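Local coordinates for botulinum neurotoxin type G (Clostridium botulinum, PDB 3MPP), which attaches to the host cell surface through its receptor-binding domain, the part crystallised here, and delivers a metalloprotease light chain into the host cytosol, at residues I308-D313 and D348-K353; R321-V326 and Q334-P339. The protein carries 4 engineered substitutions. One frame throughout, in Å; residues are numbered along the deposited sequence.

Interaction 1. Residues I308-D313 and D348-K353; sequences IYLNID and DVLQIK
I308 and L350 exchange both backbone hydrogen bonds of an antiparallel hydrogen-bonded pair, I308 N to L350 O at 2.8 Å and L350 N to I308 O at 2.9 Å. The N-to-C directions of strands 308-312 and 350-353 are 98° apart, and I308-L350 is the one bridge between the segments. One step along, a water spans the gap, accepting from L310 N and donating to D348 O. Side chains of I308 and L350 share one sheet face. CG1 of I308, set between the backbone N and the carbonyl carbon (chi1 70°), lies 4.0 Å from CG1 of I352. CD1 of I308 comes closer to that same I352 CG1, at 3.5 Å, the two side chains crossing at about a right angle. L350 in turn brings CD1 to 3.8 Å from CD1 of L310. The Y309 ring lies obliquely across the carboxylate of D348: its CE1 is 3.3 Å from OD2 of D348, ring and carboxylate planes 36° apart, while CG2 of V349 touches the same ring carbon. R321, the outside partner of the D348 carboxylate, also makes a cation-pi contact with Y309. The bridge joins strands 307-312 and 346-353 in the beta-trefoil of the C-terminal receptor-binding subdomain.

Interaction 2. Residues R321-V326 and Q334-P339; sequences RVYVLV and QLFLAP
R321 with A338 and Y323 with F336 form two hydrogen-bonded antiparallel pairs, joined by four backbone bonds. Within the first, A338 N to R321 O is nearly straight (171°) at 3.1 Å, whereas R321 N to A338 O is bent to 138°. In the second pair Y323 N meets F336 O at 2.8 Å and F336 N meets Y323 O at 2.9 Å. Beyond it the strands part, and a water accepting from L325 N and donating to Q334 O takes up the connection. These strands, 320-325 and 332-339, make a beta hairpin of the trefoil subdomain. On the face that carries Y323, F336 and A338, the tyrosine ring turns its edge to the carbonyl oxygens of F336 and A338, with CE2 of Y323 3.8 Å from A338 O; its hydroxyl is hydrogen-bonded to N341 N. CB of A338, two residues on in the same strand, lies over one ring face of F336, offset toward the rim. CB of F336 also meets CD1 of L325 at 3.6 Å, and F346 stacks on the ring. V322 and L337 occupy the other face, lying side by side with CG2 of V322 3.8 Å from CD2 of L337. L335 extends this apolar layer, its CD1 meeting CG1 of V322 and its CD2 3.8 Å from CG2 of V324, and its side chain also touches F377 and I399 of strands 373-382 and 394-400.

Overall arrangement
Interactions 1 and 2 share one antiparallel sheet, their centres about 10 Å apart. Strand 320-325 pairs with both strands of interaction 1, and the hairpin of interaction 2 falls between those two strands in the chain. R321 connects the two contacts: its NH1 lies 2.8 Å from OD2 of D348 in a salt bridge, and its NE is 3.0 Å from OD1 of N311, a probable hydrogen bond. The tyrosine of the hairpin joins in, CE1 of Y323 packing 3.6 Å from CB of D348. Neither contact lies at the inferred ganglioside-binding motif S400-Y403, although strand 332-339 pairs with strand 394-400, at whose end that motif begins.

Interaction 1. Residues I308-D313 and D348-K353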
loop_
_atom_site.group_PDB
_atom_site.type_symbol
_atom_site.label_atom_id
_atom_site.label_comp_id
_atom_site.label_asym_id
_atom_site.label_seq_id
_atom_site.Cartn_x
_atom_site.Cartn_y
_atom_site.Cartn_z
ATOM N N ILE A 308 4.461 -17.890 13.920
ATOM C CA ILE A 308 4.459 -18.320 12.531
ATOM C C ILE A 308 5.733 -19.055 12.181
ATOM O O ILE A 308 6.730 -18.978 12.916
ATOM C CB ILE A 308 4.351 -17.106 11.566
ATOM C CG1 ILE A 308 5.658 -16.297 11.611
ATOM C CG2 ILE A 308 3.150 -16.235 11.944
ATOM C CD1 ILE A 308 6.071 -15.701 10.312
ATOM N N TYR A 309 5.684 -19.797 11.078
ATOM C CA TYR A 309 6.903 -20.250 10.415
ATOM C C TYR A 309 7.049 -19.536 9.088
ATOM O O TYR A 309 6.052 -19.172 8.462
ATOM C CB TYR A 309 6.852 -21.750 10.094
ATOM C CG TYR A 309 6.517 -22.658 11.233
ATOM C CD1 TYR A 309 7.337 -22.737 12.349
ATOM C CD2 TYR A 309 5.401 -23.488 11.175
ATOM C CE1 TYR A 309 7.048 -23.614 13.394
ATOM C CE2 TYR A 309 5.103 -24.370 12.220
ATOM C CZ TYR A 309 5.933 -24.418 13.326
ATOM O OH TYR A 309 5.653 -25.272 14.374
ATOM N N LEU A 310 8.287 -19.393 8.624
ATOM C CA LEU A 310 8.508 -18.894 7.275
ATOM C C LEU A 310 9.019 -20.055 6.416
ATOM O O LEU A 310 10.174 -20.458 6.550
ATOM C CB LEU A 310 9.506 -17.721 7.284
ATOM C CG LEU A 310 8.996 -16.387 7.864
ATOM C CD1 LEU A 310 10.093 -15.299 7.897
ATOM C CD2 LEU A 310 7.789 -15.878 7.045
ATOM N N ASN A 311 8.142 -20.619 5.586
ATOM C CA ASN A 311 8.534 -21.620 4.595
ATOM C C ASN A 311 9.142 -20.900 3.386
ATOM O O ASN A 311 8.836 -19.731 3.131
ATOM C CB ASN A 311 7.326 -22.447 4.126
ATOM C CG ASN A 311 6.964 -23.591 5.084
ATOM O OD1 ASN A 311 7.624 -23.815 6.092
ATOM N ND2 ASN A 311 5.902 -24.320 4.752
ATOM N N ILE A 312 9.990 -21.597 2.639
ATOM C CA ILE A 312 10.546 -21.053 1.405
ATOM C C ILE A 312 10.334 -22.122 0.347
ATOM O O ILE A 312 10.784 -23.253 0.517
ATOM C CB ILE A 312 12.049 -20.778 1.526
ATOM C CG1 ILE A 312 12.305 -19.738 2.621
ATOM C CG2 ILE A 312 12.629 -20.373 0.152
ATOM C CD1 ILE A 312 13.788 -19.607 3.024
ATOM N N ASP A 313 9.625 -21.781 -0.729
ATOM C CA ASP A 313 9.183 -22.825 -1.657
ATOM C C ASP A 313 9.835 -22.746 -3.031
ATOM O O ASP A 313 9.399 -23.429 -3.948
ATOM C CB ASP A 313 7.653 -22.833 -1.809
ATOM C CG ASP A 313 7.142 -21.657 -2.642
ATOM O OD1 ASP A 313 7.941 -20.742 -2.931
ATOM O OD2 ASP A 313 5.945 -21.648 -3.004
ATOM N N ASP A 348 12.415 -22.635 14.753
ATOM C CA ASP A 348 11.709 -22.046 13.616
ATOM C C ASP A 348 10.481 -21.219 13.980
ATOM O O ASP A 348 9.866 -20.603 13.113
ATOM C CB ASP A 348 11.326 -23.114 12.590
ATOM C CG ASP A 348 10.415 -24.201 13.178
ATOM O OD1 ASP A 348 10.209 -24.240 14.407
ATOM O OD2 ASP A 348 9.915 -25.024 12.401
ATOM N N VAL A 349 10.145 -21.179 15.257
ATOM C CA VAL A 349 8.970 -20.428 15.699
ATOM C C VAL A 349 9.264 -18.915 15.825
ATOM O O VAL A 349 10.067 -18.470 16.664
ATOM C CB VAL A 349 8.426 -20.987 17.017
ATOM C CG1 VAL A 349 7.213 -20.183 17.460
ATOM C CG2 VAL A 349 8.086 -22.486 16.851
ATOM N N LEU A 350 8.616 -18.139 14.961
ATOM C CA LEU A 350 8.839 -16.706 14.876
ATOM C C LEU A 350 7.572 -15.937 15.228
ATOM O O LEU A 350 6.486 -16.508 15.320
ATOM C CB LEU A 350 9.230 -16.324 13.446
ATOM C CG LEU A 350 10.322 -17.169 12.802
ATOM C CD1 LEU A 350 10.530 -16.748 11.333
ATOM C CD2 LEU A 350 11.599 -17.052 13.626
ATOM N N GLN A 351 7.722 -14.626 15.396
ATOM C CA GLN A 351 6.589 -13.748 15.661
ATOM C C GLN A 351 6.710 -12.498 14.805
ATOM O O GLN A 351 7.763 -11.851 14.780
ATOM C CB GLN A 351 6.539 -13.362 17.138
ATOM C CG GLN A 351 6.465 -14.537 18.089
ATOM C CD GLN A 351 6.773 -14.138 19.522
ATOM O OE1 GLN A 351 6.182 -13.204 20.058
ATOM N NE2 GLN A 351 7.705 -14.850 20.151
ATOM N N ILE A 352 5.641 -12.169 14.083
ATOM C CA ILE A 352 5.617 -10.963 13.267
ATOM C C ILE A 352 5.032 -9.828 14.096
ATOM O O ILE A 352 4.014 -9.989 14.774
ATOM C CB ILE A 352 4.824 -11.149 11.957
ATOM C CG1 ILE A 352 5.356 -12.342 11.170
ATOM C CG2 ILE A 352 4.946 -9.924 11.074
ATOM C CD1 ILE A 352 4.895 -12.346 9.719
ATOM N N LYS A 353 5.689 -8.677 14.047
ATOM C CA LYS A 353 5.349 -7.589 14.943
ATOM C C LYS A 353 5.259 -6.272 14.170
ATOM O O LYS A 353 5.701 -6.171 13.027
ATOM C CB LYS A 353 6.418 -7.459 16.033
ATOM C CG LYS A 353 6.760 -8.728 16.777
ATOM C CD LYS A 353 5.714 -9.105 17.814
ATOM C CE LYS A 353 5.691 -8.135 18.965
ATOM N NZ LYS A 353 5.093 -8.800 20.163
HETATM O O HOH W 1 8.688 -25.961 15.677
HETATM O O HOH W 2 10.418 -20.302 10.356
#

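Interaction 2. Residues R321-V326 and Q334-P339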
loop_
_atom_site.group_PDB
_atom_site.type_symbol
_atom_site.label_atom_id
_atom_site.label_comp_id
_atom_site.label_asym_id
_atom_site.label_seq_id
_atom_site.Cartn_x
_atom_site.Cartn_y
_atom_site.Cartn_z
ATOM N N ARG A 321 12.759 -23.919 5.197
ATOM C CA ARG A 321 12.176 -23.088 6.230
ATOM C C ARG A 321 13.294 -22.301 6.851
ATOM O O ARG A 321 14.457 -22.715 6.792
ATOM C CB ARG A 321 11.501 -23.964 7.290
ATOM C CG ARG A 321 11.017 -23.195 8.520
ATOM C CD ARG A 321 10.137 -24.073 9.394
ATOM N NE ARG A 321 8.903 -24.412 8.698
ATOM C CZ ARG A 321 7.991 -25.255 9.168
ATOM N NH1 ARG A 321 8.176 -25.859 10.342
ATOM N NH2 ARG A 321 6.894 -25.491 8.462
ATOM N N VAL A 322 12.946 -21.159 7.437
ATOM C CA VAL A 322 13.923 -20.319 8.099
ATOM C C VAL A 322 14.152 -20.815 9.521
ATOM O O VAL A 322 13.197 -20.994 10.272
ATOM C CB VAL A 322 13.459 -18.845 8.137
ATOM C CG1 VAL A 322 14.473 -17.996 8.880
ATOM C CG2 VAL A 322 13.230 -18.297 6.695
ATOM N N TYR A 323 15.416 -21.038 9.883
ATOM C CA TYR A 323 15.766 -21.446 11.248
ATOM C C TYR A 323 16.716 -20.476 11.941
ATOM O O TYR A 323 17.616 -19.901 11.322
ATOM C CB TYR A 323 16.358 -22.864 11.292
ATOM C CG TYR A 323 15.364 -23.959 10.974
ATOM C CD1 TYR A 323 14.647 -24.591 11.978
ATOM C CD2 TYR A 323 15.137 -24.349 9.658
ATOM C CE1 TYR A 323 13.739 -25.603 11.686
ATOM C CE2 TYR A 323 14.228 -25.342 9.352
ATOM C CZ TYR A 323 13.534 -25.968 10.368
ATOM O OH TYR A 323 12.626 -26.939 10.041
ATOM N N VAL A 324 16.517 -20.324 13.240
ATOM C CA VAL A 324 17.401 -19.532 14.064
ATOM C C VAL A 324 18.355 -20.437 14.852
ATOM O O VAL A 324 17.922 -21.404 15.480
ATOM C CB VAL A 324 16.583 -18.669 15.031
ATOM C CG1 VAL A 324 17.496 -18.021 16.083
ATOM C CG2 VAL A 324 15.824 -17.611 14.247
ATOM N N LEU A 325 19.647 -20.125 14.824
ATOM C CA LEU A 325 20.599 -20.883 15.627
ATOM C C LEU A 325 20.428 -20.491 17.092
ATOM O O LEU A 325 20.786 -19.391 17.484
ATOM C CB LEU A 325 22.027 -20.622 15.145
ATOM C CG LEU A 325 22.492 -21.572 14.038
ATOM C CD1 LEU A 325 21.725 -21.318 12.754
ATOM C CD2 LEU A 325 23.997 -21.458 13.802
ATOM N N VAL A 326 19.877 -21.386 17.902
ATOM C CA VAL A 326 19.521 -21.028 19.278
ATOM C C VAL A 326 20.679 -20.964 20.266
ATOM O O VAL A 326 20.593 -20.260 21.266
ATOM C CB VAL A 326 18.436 -21.957 19.858
ATOM C CG1 VAL A 326 17.094 -21.627 19.246
ATOM C CG2 VAL A 326 18.798 -23.406 19.630
ATOM N N GLN A 334 23.805 -15.561 11.248
ATOM C CA GLN A 334 23.190 -15.804 9.950
ATOM C C GLN A 334 22.013 -16.739 10.138
ATOM O O GLN A 334 22.097 -17.696 10.912
ATOM C CB GLN A 334 24.226 -16.407 8.994
ATOM C CG GLN A 334 25.224 -15.371 8.493
ATOM C CD GLN A 334 26.655 -15.885 8.467
ATOM O OE1 GLN A 334 27.107 -16.537 9.399
ATOM N NE2 GLN A 334 27.369 -15.579 7.399
ATOM N N LEU A 335 20.900 -16.450 9.465
ATOM C CA LEU A 335 19.751 -17.360 9.503
ATOM C C LEU A 335 20.074 -18.597 8.682
ATOM O O LEU A 335 20.768 -18.506 7.667
ATOM C CB LEU A 335 18.478 -16.675 8.958
ATOM C CG LEU A 335 17.955 -15.566 9.877
ATOM C CD1 LEU A 335 16.774 -14.806 9.259
ATOM C CD2 LEU A 335 17.561 -16.183 11.232
ATOM N N PHE A 336 19.563 -19.744 9.134
ATOM C CA PHE A 336 19.833 -21.051 8.536
ATOM C C PHE A 336 18.639 -21.438 7.669
ATOM O O PHE A 336 17.547 -21.654 8.184
ATOM C CB PHE A 336 20.036 -22.068 9.672
ATOM C CG PHE A 336 20.271 -23.508 9.218
ATOM C CD1 PHE A 336 21.195 -23.815 8.216
ATOM C CD2 PHE A 336 19.604 -24.555 9.847
ATOM C CE1 PHE A 336 21.415 -25.144 7.823
ATOM C CE2 PHE A 336 19.822 -25.894 9.467
ATOM C CZ PHE A 336 20.726 -26.188 8.460
ATOM N N LEU A 337 18.824 -21.481 6.350
ATOM C CA LEU A 337 17.704 -21.782 5.457
ATOM C C LEU A 337 17.881 -23.243 5.087
ATOM O O LEU A 337 18.852 -23.588 4.405
ATOM C CB LEU A 337 17.716 -20.868 4.206
ATOM C CG LEU A 337 17.863 -19.366 4.469
ATOM C CD1 LEU A 337 17.808 -18.519 3.171
ATOM C CD2 LEU A 337 16.816 -18.892 5.480
ATOM N N ALA A 338 16.983 -24.105 5.574
ATOM C CA ALA A 338 17.209 -25.563 5.509
ATOM C C ALA A 338 15.940 -26.411 5.331
ATOM O O ALA A 338 14.829 -25.959 5.625
ATOM C CB ALA A 338 17.951 -26.010 6.764
ATOM N N PRO A 339 16.107 -27.651 4.854
ATOM C CA PRO A 339 14.979 -28.586 4.873
ATOM C C PRO A 339 14.434 -28.746 6.292
ATOM O O PRO A 339 15.172 -28.600 7.275
ATOM C CB PRO A 339 15.602 -29.919 4.411
ATOM C CG PRO A 339 16.874 -29.526 3.681
ATOM C CD PRO A 339 17.353 -28.262 4.348
HETATM O O HOH W 3 20.585 -17.859 13.274
#